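Local coordinates for protein cytokinin riboside 5'-monophosphate phosphoribohydrolase (PDB 5ZI9) that belongs to the LOG-like proteins of the SLOG clan, with a Rossmann-type parallel alpha/beta core and a six-chain assembly in the crystal, at residues 79-84 and 114-119; 172-177 and 205-210; 199-204 and 234-239. All coordinates share one frame; numbering follows the deposited sequence.

The three contacts gather around the parallel sheet of the Rossmann-like core. Contacts 1 and 2 lie in loops that follow strands 74-78 and 167-172, each packed on a helix, and contact 3 pairs two strands of the sheet. Contact 1 closes first along the chain; contacts 2 and 3 then alternate, contact 2 using the helix of the crossover whose strands pair in contact 3. The centre of contact 2 is about 13 Å from that of contact 1. Contact 2 is the middle piece: its loop meets contact 1 near S80 and P174, and its helix meets contact 3 through S205 and D237. Contacts 1 and 2 bring loops beside bound citrate and a second subunit, whereas contact 3 forms the edge of the sheet within the chain.

Contact 1 of 3, residues 79-84 and 114-119; sequences GSARTP and GAMEAA. With EDO (1,2-ethanediol), chain J.
S80 and A115 carry the hydrogen bond that joins the loop after strand 74-78 to the start of helix 115-125. A115 N donates to S80 O over 2.9 Å, with an N-H...O angle of 141°. G114, the N-cap residue, adds weaker polar contacts: its CA lies 3.3 Å from T83 O and 3.5 Å from A81 O, both with CA-H...O geometry. A beta carbon on G114 would run into S80 O and A81 O, and its phi of 61° separately suits a residue without one. Within the loop, S80 OG accepts from R82 N, an ST turn that shapes the bend from which S80 O reaches the helix. A115 belongs to a GxGxxA pattern of Rossmann type, consistent with the fold.

Close packing flanks the bond. A115 CB presses on the loop backbone, 3.4 Å from S80 O, and T83 CB lies 3.7 Å from A115 N. M116 makes the apolar contact with its tip: the chain is bent at its last torsion (chi3 -70°), and CE comes to 3.8 Å from A81 CB.

At G79 a 1,2-ethanediol molecule, probably from the crystallisation liquor, is held by the backbone. Its O2 donates to G79 O over 3.1 Å and accepts a weak bond from G79 N. Citrate bonded by A81 N and R82 NH2 is consistent with a pocket beside the 79-84 loop, where K224 of the second subunit packs on S80.

On the helix side, M116 and A119 rest on T109 of strand 106-109, while T83 and A118 touch Y90 of helix 88-102. Toward the end of strand 167-172, the S80 backbone bonds to P174 and A115 packs on L173.

Contact 2 of 3, residues 172-177 and 205-210; sequences VLPGGL and SEYWGG
Y207 and W208, two consecutive aromatics of helix 205-220, pack against residues V172-G175 in a buried contact at the end of strand 167-172. P174-G176 is the start of the PGGxGTxxE motif of LOG proteins, and G176 is the N-cap of helix 177-191.

P174 provides the main apolar surface. Its CB sits over one face of the Y207 ring, 3.6 Å from the ring centroid and 16° off the normal, a CH-pi contact. With CG anti to the backbone N (chi1 -172°), the tyrosine extends from its helix past the proline, so that its hydroxyl arrives at the next residue. There Y207 OH donates a short hydrogen bond of 2.5 Å to G175 O, approaching from above the carbonyl plane, 40° out of it. A single ring is therefore gripped twice, by proline over its face and by a backbone carbonyl at its phenolic end, and the buried hydroxyl has a partner.

W208 enters on the other part of the turn. Its CZ2 touches V172 CG1 at 3.6 Å, the two side chains crossing at about a right angle, and L173 O lies in the indole plane at the edge, 3.5 Å from CZ2. The two aromatics also support each other: Y207 CD2 stands over the centre of the indole face, 3.6 Å above its plane. NE1 of W208 makes a weak hydrogen bond with F203 O, tying the indole to the adjoining strand.

G176 N makes a weak hydrogen bond to citrate, and from the second subunit W214 bonds through NE1 to Y207 O and K224 packs on P174. Within the chain, L180 and L183 of helix 177-191 touch W208, T179 touches V172, and the V172 backbone is bonded to strand 200-203.

Contact 3 of 3, residues 199-204 and 234-239; sequences PIVLFG and HVTDDV
H234, V235 and T236 pair in parallel with V201, L202 and F203, the strand axes being 4.8 Å apart and turned by 29°. L202 bonds through both its N and its O to the partner strand: N donates to H234 O over 2.8 Å, and O accepts from T236 N over 3.1 Å. Bonds from H234 N to I200 O and from G204 N to T236 O extend the register at either end.

On the V201-F203 face, V201 CG1 meets T236 CG2 at 3.9 Å. F203, with CG anti to its backbone N (chi1 -167°), lays its ring beside the turn after the partner strand: T236 O lies over one face, CZ is 3.2 Å from D237 O, and CE2 touches V239 CG2 at 3.4 Å. D237 OD1 approaches G204 CA at 3.2 Å.

A second shell fixes that turn. T236 OG1 accepts from D238 N in an ST turn and also bonds E241, D237 OD2 bonds S205 OG, and D238, at the N-cap, makes a weak bond from OD2 to E241 N.

Helix 239-249 touches V201 and H234, while L202 on the reverse face meets L183 of helix 177-191 and W208. Helix 205-220, which carries W208, links the two strands in a beta-alpha-beta crossover, with 234-236 outermost within the chain.

Contact 1 of 3, residues 79-84 and 114-119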
loop_
_atom_site.group_PDB
_atom_site.type_symbol
_atom_site.label_atom_id
_atom_site.label_comp_id
_atom_site.label_asym_id
_atom_site.label_seq_id
_atom_site.Cartn_x
_atom_site.Cartn_y
_atom_site.Cartn_z
ATOM N N GLY B 79 -25.450 -9.363 -22.244
ATOM C CA GLY B 79 -26.305 -9.242 -23.380
ATOM C C GLY B 79 -26.372 -7.794 -23.763
ATOM O O GLY B 79 -25.967 -6.920 -22.987
ATOM N N SER B 80 -26.905 -7.561 -24.956
ATOM C CA SER B 80 -27.027 -6.229 -25.554
ATOM C C SER B 80 -27.639 -5.172 -24.660
ATOM O O SER B 80 -28.614 -5.424 -23.944
ATOM C CB SER B 80 -27.835 -6.295 -26.834
ATOM O OG SER B 80 -27.939 -5.025 -27.423
ATOM N N ALA B 81 -27.029 -3.992 -24.730
ATOM C CA ALA B 81 -27.527 -2.775 -24.078
ATOM C C ALA B 81 -28.768 -2.195 -24.778
ATOM O O ALA B 81 -29.546 -1.472 -24.152
ATOM C CB ALA B 81 -26.424 -1.716 -24.028
ATOM N N ARG B 82 -28.948 -2.554 -26.046
ATOM C CA ARG B 82 -29.901 -1.917 -26.922
ATOM C C ARG B 82 -31.192 -2.694 -27.047
ATOM O O ARG B 82 -32.119 -2.232 -27.672
ATOM C CB ARG B 82 -29.263 -1.764 -28.294
ATOM C CG ARG B 82 -27.863 -1.177 -28.218
ATOM C CD ARG B 82 -27.150 -1.091 -29.552
ATOM N NE ARG B 82 -25.745 -0.689 -29.356
ATOM C CZ ARG B 82 -24.962 -0.139 -30.294
ATOM N NH1 ARG B 82 -25.413 0.075 -31.543
ATOM N NH2 ARG B 82 -23.699 0.179 -29.994
ATOM N N THR B 83 -31.274 -3.873 -26.459
ATOM C CA THR B 83 -32.476 -4.687 -26.568
ATOM C C THR B 83 -33.720 -3.898 -26.086
ATOM O O THR B 83 -33.731 -3.416 -24.953
ATOM C CB THR B 83 -32.307 -5.977 -25.758
ATOM O OG1 THR B 83 -31.216 -6.715 -26.312
ATOM C CG2 THR B 83 -33.518 -6.823 -25.827
ATOM N N PRO B 84 -34.749 -3.745 -26.965
ATOM C CA PRO B 84 -36.030 -3.096 -26.602
ATOM C C PRO B 84 -36.815 -3.888 -25.572
ATOM O O PRO B 84 -36.740 -5.114 -25.571
ATOM C CB PRO B 84 -36.812 -3.061 -27.925
ATOM C CG PRO B 84 -35.783 -3.220 -28.985
ATOM C CD PRO B 84 -34.727 -4.090 -28.403
ATOM N N GLY B 114 -31.402 -2.533 -21.641
ATOM C CA GLY B 114 -31.615 -3.707 -22.492
ATOM C C GLY B 114 -31.650 -5.043 -21.730
ATOM O O GLY B 114 -32.267 -5.169 -20.661
ATOM N N ALA B 115 -30.956 -6.028 -22.286
ATOM C CA ALA B 115 -30.842 -7.342 -21.679
ATOM C C ALA B 115 -30.267 -7.334 -20.251
ATOM O O ALA B 115 -30.605 -8.178 -19.431
ATOM C CB ALA B 115 -30.007 -8.215 -22.585
ATOM N N MET B 116 -29.380 -6.396 -19.947
ATOM C CA MET B 116 -28.861 -6.283 -18.563
ATOM C C MET B 116 -29.993 -5.954 -17.608
ATOM O O MET B 116 -30.158 -6.597 -16.576
ATOM C CB MET B 116 -27.769 -5.197 -18.460
ATOM C CG MET B 116 -26.407 -5.647 -18.960
ATOM S SD MET B 116 -25.246 -4.312 -19.258
ATOM C CE MET B 116 -26.004 -3.561 -20.700
ATOM N N GLU B 117 -30.756 -4.937 -17.987
ATOM C CA GLU B 117 -31.913 -4.486 -17.228
ATOM C C GLU B 117 -32.943 -5.603 -17.087
ATOM O O GLU B 117 -33.442 -5.862 -15.977
ATOM C CB GLU B 117 -32.502 -3.268 -17.921
ATOM C CG GLU B 117 -33.701 -2.643 -17.229
ATOM C CD GLU B 117 -34.294 -1.578 -18.109
ATOM O OE1 GLU B 117 -34.812 -1.920 -19.201
ATOM O OE2 GLU B 117 -34.180 -0.397 -17.729
ATOM N N ALA B 118 -33.197 -6.294 -18.199
ATOM C CA ALA B 118 -34.066 -7.492 -18.206
ATOM C C ALA B 118 -33.688 -8.466 -17.112
ATOM O O ALA B 118 -34.519 -8.837 -16.277
ATOM C CB ALA B 118 -34.029 -8.184 -19.548
ATOM N N ALA B 119 -32.429 -8.857 -17.072
ATOM C CA ALA B 119 -32.014 -9.819 -16.037
ATOM C C ALA B 119 -32.138 -9.247 -14.603
ATOM O O ALA B 119 -32.647 -9.923 -13.698
ATOM C CB ALA B 119 -30.615 -10.376 -16.325
HETATM C C1 EDO J . -21.211 -5.579 -21.608
HETATM O O1 EDO J . -21.301 -5.496 -20.158
HETATM C C2 EDO J . -22.601 -5.902 -22.210
HETATM O O2 EDO J . -23.278 -6.947 -21.478
#

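Contact 2 of 3, residues 172-177 and 205-210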
loop_
_atom_site.group_PDB
_atom_site.type_symbol
_atom_site.label_atom_id
_atom_site.label_comp_id
_atom_site.label_asym_id
_atom_site.label_seq_id
_atom_site.Cartn_x
_atom_site.Cartn_y
_atom_site.Cartn_z
ATOM N N VAL B 172 -25.274 -15.780 -21.451
ATOM C CA VAL B 172 -25.002 -14.773 -22.385
ATOM C C VAL B 172 -26.187 -14.690 -23.285
ATOM O O VAL B 172 -26.371 -15.518 -24.160
ATOM C CB VAL B 172 -23.726 -15.092 -23.200
ATOM C CG1 VAL B 172 -23.411 -13.972 -24.168
ATOM C CG2 VAL B 172 -22.536 -15.298 -22.276
ATOM N N LEU B 173 -26.969 -13.645 -23.090
ATOM C CA LEU B 173 -28.002 -13.298 -24.043
ATOM C C LEU B 173 -27.404 -12.672 -25.299
ATOM O O LEU B 173 -26.274 -12.189 -25.289
ATOM C CB LEU B 173 -28.978 -12.316 -23.406
ATOM C CG LEU B 173 -29.831 -12.977 -22.330
ATOM C CD1 LEU B 173 -30.047 -12.000 -21.201
ATOM C CD2 LEU B 173 -31.154 -13.448 -22.913
ATOM N N PRO B 174 -28.177 -12.659 -26.388
ATOM C CA PRO B 174 -27.687 -12.085 -27.632
ATOM C C PRO B 174 -27.124 -10.677 -27.439
ATOM O O PRO B 174 -27.844 -9.797 -26.944
ATOM C CB PRO B 174 -28.943 -12.065 -28.507
ATOM C CG PRO B 174 -29.725 -13.223 -28.023
ATOM C CD PRO B 174 -29.547 -13.183 -26.536
ATOM N N GLY B 175 -25.861 -10.469 -27.809
ATOM C CA GLY B 175 -25.204 -9.192 -27.571
ATOM C C GLY B 175 -24.311 -8.652 -28.665
ATOM O O GLY B 175 -24.089 -9.296 -29.692
ATOM N N GLY B 176 -23.813 -7.440 -28.406
ATOM C CA GLY B 176 -22.825 -6.774 -29.239
ATOM C C GLY B 176 -21.388 -7.069 -28.854
ATOM O O GLY B 176 -21.055 -8.030 -28.120
ATOM N N LEU B 177 -20.524 -6.211 -29.350
ATOM C CA LEU B 177 -19.086 -6.292 -29.095
ATOM C C LEU B 177 -18.734 -6.511 -27.607
ATOM O O LEU B 177 -17.885 -7.360 -27.265
ATOM C CB LEU B 177 -18.430 -5.001 -29.589
ATOM C CG LEU B 177 -18.635 -4.711 -31.079
ATOM C CD1 LEU B 177 -17.890 -3.457 -31.450
ATOM C CD2 LEU B 177 -18.174 -5.862 -31.944
ATOM N N SER B 205 -30.348 -19.675 -30.326
ATOM C CA SER B 205 -29.630 -20.487 -31.339
ATOM C C SER B 205 -29.559 -19.856 -32.762
ATOM O O SER B 205 -28.551 -20.057 -33.472
ATOM C CB SER B 205 -30.194 -21.907 -31.386
ATOM O OG SER B 205 -31.548 -21.879 -31.771
ATOM N N GLU B 206 -30.587 -19.096 -33.158
ATOM C CA GLU B 206 -30.575 -18.400 -34.457
ATOM C C GLU B 206 -29.627 -17.231 -34.423
ATOM O O GLU B 206 -29.014 -16.884 -35.455
ATOM C CB GLU B 206 -31.951 -17.905 -34.863
ATOM C CG GLU B 206 -32.895 -19.065 -35.038
ATOM C CD GLU B 206 -34.251 -18.631 -35.521
ATOM O OE1 GLU B 206 -35.200 -18.581 -34.691
ATOM O OE2 GLU B 206 -34.349 -18.329 -36.728
ATOM N N TYR B 207 -29.495 -16.621 -33.243
ATOM C CA TYR B 207 -28.523 -15.539 -33.078
ATOM C C TYR B 207 -27.060 -16.023 -33.100
ATOM O O TYR B 207 -26.249 -15.535 -33.904
ATOM C CB TYR B 207 -28.776 -14.794 -31.776
ATOM C CG TYR B 207 -27.929 -13.570 -31.685
ATOM C CD1 TYR B 207 -28.237 -12.448 -32.446
ATOM C CD2 TYR B 207 -26.791 -13.538 -30.876
ATOM C CE1 TYR B 207 -27.461 -11.306 -32.376
ATOM C CE2 TYR B 207 -25.998 -12.399 -30.803
ATOM C CZ TYR B 207 -26.346 -11.289 -31.557
ATOM O OH TYR B 207 -25.584 -10.160 -31.521
ATOM N N TRP B 208 -26.756 -16.985 -32.220
ATOM C CA TRP B 208 -25.397 -17.508 -32.045
ATOM C C TRP B 208 -24.930 -18.542 -33.063
ATOM O O TRP B 208 -23.742 -18.882 -33.090
ATOM C CB TRP B 208 -25.242 -18.093 -30.644
ATOM C CG TRP B 208 -25.439 -17.055 -29.553
ATOM C CD1 TRP B 208 -26.482 -16.965 -28.705
ATOM C CD2 TRP B 208 -24.554 -15.992 -29.206
ATOM N NE1 TRP B 208 -26.323 -15.920 -27.844
ATOM C CE2 TRP B 208 -25.138 -15.306 -28.125
ATOM C CE3 TRP B 208 -23.308 -15.560 -29.692
ATOM C CZ2 TRP B 208 -24.541 -14.194 -27.530
ATOM C CZ3 TRP B 208 -22.707 -14.450 -29.097
ATOM C CH2 TRP B 208 -23.337 -13.779 -28.027
ATOM N N GLY B 209 -25.849 -19.042 -33.888
ATOM C CA GLY B 209 -25.550 -20.116 -34.813
ATOM C C GLY B 209 -24.507 -19.799 -35.881
ATOM O O GLY B 209 -23.696 -20.665 -36.244
ATOM N N GLY B 210 -24.526 -18.581 -36.415
ATOM C CA GLY B 210 -23.523 -18.189 -37.405
ATOM C C GLY B 210 -22.123 -18.074 -36.817
ATOM O O GLY B 210 -21.130 -18.317 -37.504
#

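Contact 3 of 3, residues 199-204 and 234-239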
loop_
_atom_site.group_PDB
_atom_site.type_symbol
_atom_site.label_atom_id
_atom_site.label_comp_id
_atom_site.label_asym_id
_atom_site.label_seq_id
_atom_site.Cartn_x
_atom_site.Cartn_y
_atom_site.Cartn_z
ATOM N N PRO B 199 -19.705 -23.025 -15.966
ATOM C CA PRO B 199 -20.623 -23.156 -17.058
ATOM C C PRO B 199 -20.839 -21.869 -17.780
ATOM O O PRO B 199 -21.060 -20.820 -17.142
ATOM C CB PRO B 199 -21.931 -23.542 -16.376
ATOM C CG PRO B 199 -21.796 -23.127 -14.967
ATOM C CD PRO B 199 -20.353 -23.354 -14.679
ATOM N N ILE B 200 -20.807 -21.963 -19.101
ATOM C CA ILE B 200 -21.055 -20.837 -19.983
ATOM C C ILE B 200 -22.207 -21.233 -20.892
ATOM O O ILE B 200 -22.088 -22.185 -21.623
ATOM C CB ILE B 200 -19.805 -20.543 -20.819
ATOM C CG1 ILE B 200 -18.650 -20.135 -19.923
ATOM C CG2 ILE B 200 -20.039 -19.415 -21.797
ATOM C CD1 ILE B 200 -17.315 -20.214 -20.637
ATOM N N VAL B 201 -23.295 -20.478 -20.878
ATOM C CA VAL B 201 -24.475 -20.799 -21.659
ATOM C C VAL B 201 -24.839 -19.638 -22.567
ATOM O O VAL B 201 -25.041 -18.540 -22.096
ATOM C CB VAL B 201 -25.678 -21.045 -20.684
ATOM C CG1 VAL B 201 -26.990 -21.270 -21.448
ATOM C CG2 VAL B 201 -25.372 -22.181 -19.686
ATOM N N LEU B 202 -25.011 -19.874 -23.857
ATOM C CA LEU B 202 -25.499 -18.821 -24.763
ATOM C C LEU B 202 -26.988 -18.998 -25.012
ATOM O O LEU B 202 -27.430 -20.081 -25.233
ATOM C CB LEU B 202 -24.777 -18.845 -26.106
ATOM C CG LEU B 202 -23.280 -19.188 -26.218
ATOM C CD1 LEU B 202 -22.746 -18.672 -27.537
ATOM C CD2 LEU B 202 -22.425 -18.621 -25.104
ATOM N N PHE B 203 -27.760 -17.926 -25.010
ATOM C CA PHE B 203 -29.171 -18.008 -25.260
ATOM C C PHE B 203 -29.459 -17.452 -26.641
ATOM O O PHE B 203 -29.103 -16.318 -26.913
ATOM C CB PHE B 203 -29.918 -17.205 -24.220
ATOM C CG PHE B 203 -31.376 -17.485 -24.221
ATOM C CD1 PHE B 203 -32.238 -16.824 -25.112
ATOM C CD2 PHE B 203 -31.898 -18.449 -23.371
ATOM C CE1 PHE B 203 -33.596 -17.110 -25.132
ATOM C CE2 PHE B 203 -33.260 -18.726 -23.385
ATOM C CZ PHE B 203 -34.109 -18.052 -24.263
ATOM N N GLY B 204 -30.112 -18.240 -27.501
ATOM C CA GLY B 204 -30.572 -17.789 -28.818
ATOM C C GLY B 204 -29.858 -18.516 -29.926
ATOM O O GLY B 204 -28.875 -18.036 -30.442
ATOM N N HIS B 234 -22.824 -24.141 -23.975
ATOM C CA HIS B 234 -24.015 -24.786 -24.560
ATOM C C HIS B 234 -24.848 -23.678 -25.185
ATOM O O HIS B 234 -24.865 -22.578 -24.698
ATOM C CB HIS B 234 -24.832 -25.606 -23.526
ATOM C CG HIS B 234 -24.001 -26.241 -22.428
ATOM N ND1 HIS B 234 -23.841 -27.610 -22.291
ATOM C CD2 HIS B 234 -23.297 -25.688 -21.402
ATOM C CE1 HIS B 234 -23.079 -27.869 -21.236
ATOM N NE2 HIS B 234 -22.732 -26.720 -20.680
ATOM N N VAL B 235 -25.500 -23.963 -26.292
ATOM C CA VAL B 235 -26.428 -23.056 -26.897
ATOM C C VAL B 235 -27.844 -23.592 -26.672
ATOM O O VAL B 235 -28.119 -24.752 -26.902
ATOM C CB VAL B 235 -26.167 -22.949 -28.388
ATOM C CG1 VAL B 235 -27.146 -21.971 -29.049
ATOM C CG2 VAL B 235 -24.716 -22.551 -28.622
ATOM N N THR B 236 -28.755 -22.719 -26.274
ATOM C CA THR B 236 -30.117 -23.105 -25.972
ATOM C C THR B 236 -31.104 -21.983 -26.281
ATOM O O THR B 236 -30.733 -20.810 -26.378
ATOM C CB THR B 236 -30.229 -23.548 -24.505
ATOM O OG1 THR B 236 -31.492 -24.165 -24.295
ATOM C CG2 THR B 236 -30.081 -22.400 -23.551
ATOM N N ASP B 237 -32.359 -22.358 -26.480
ATOM C CA ASP B 237 -33.426 -21.383 -26.585
ATOM C C ASP B 237 -34.349 -21.489 -25.395
ATOM O O ASP B 237 -35.314 -20.766 -25.345
ATOM C CB ASP B 237 -34.185 -21.583 -27.880
ATOM C CG ASP B 237 -33.355 -21.219 -29.097
ATOM O OD1 ASP B 237 -32.767 -20.119 -29.177
ATOM O OD2 ASP B 237 -33.289 -22.035 -30.009
ATOM N N ASP B 238 -34.033 -22.340 -24.420
ATOM C CA ASP B 238 -34.942 -22.626 -23.344
ATOM C C ASP B 238 -34.359 -22.094 -22.031
ATOM O O ASP B 238 -33.278 -22.505 -21.566
ATOM C CB ASP B 238 -35.236 -24.136 -23.268
ATOM C CG ASP B 238 -36.208 -24.473 -22.168
ATOM O OD1 ASP B 238 -37.153 -23.702 -21.971
ATOM O OD2 ASP B 238 -36.017 -25.457 -21.442
ATOM N N VAL B 239 -35.105 -21.184 -21.430
ATOM C CA VAL B 239 -34.664 -20.521 -20.240
ATOM C C VAL B 239 -34.544 -21.551 -19.145
ATOM O O VAL B 239 -33.559 -21.553 -18.410
ATOM C CB VAL B 239 -35.653 -19.392 -19.879
ATOM C CG1 VAL B 239 -35.472 -18.901 -18.448
ATOM C CG2 VAL B 239 -35.499 -18.250 -20.876
#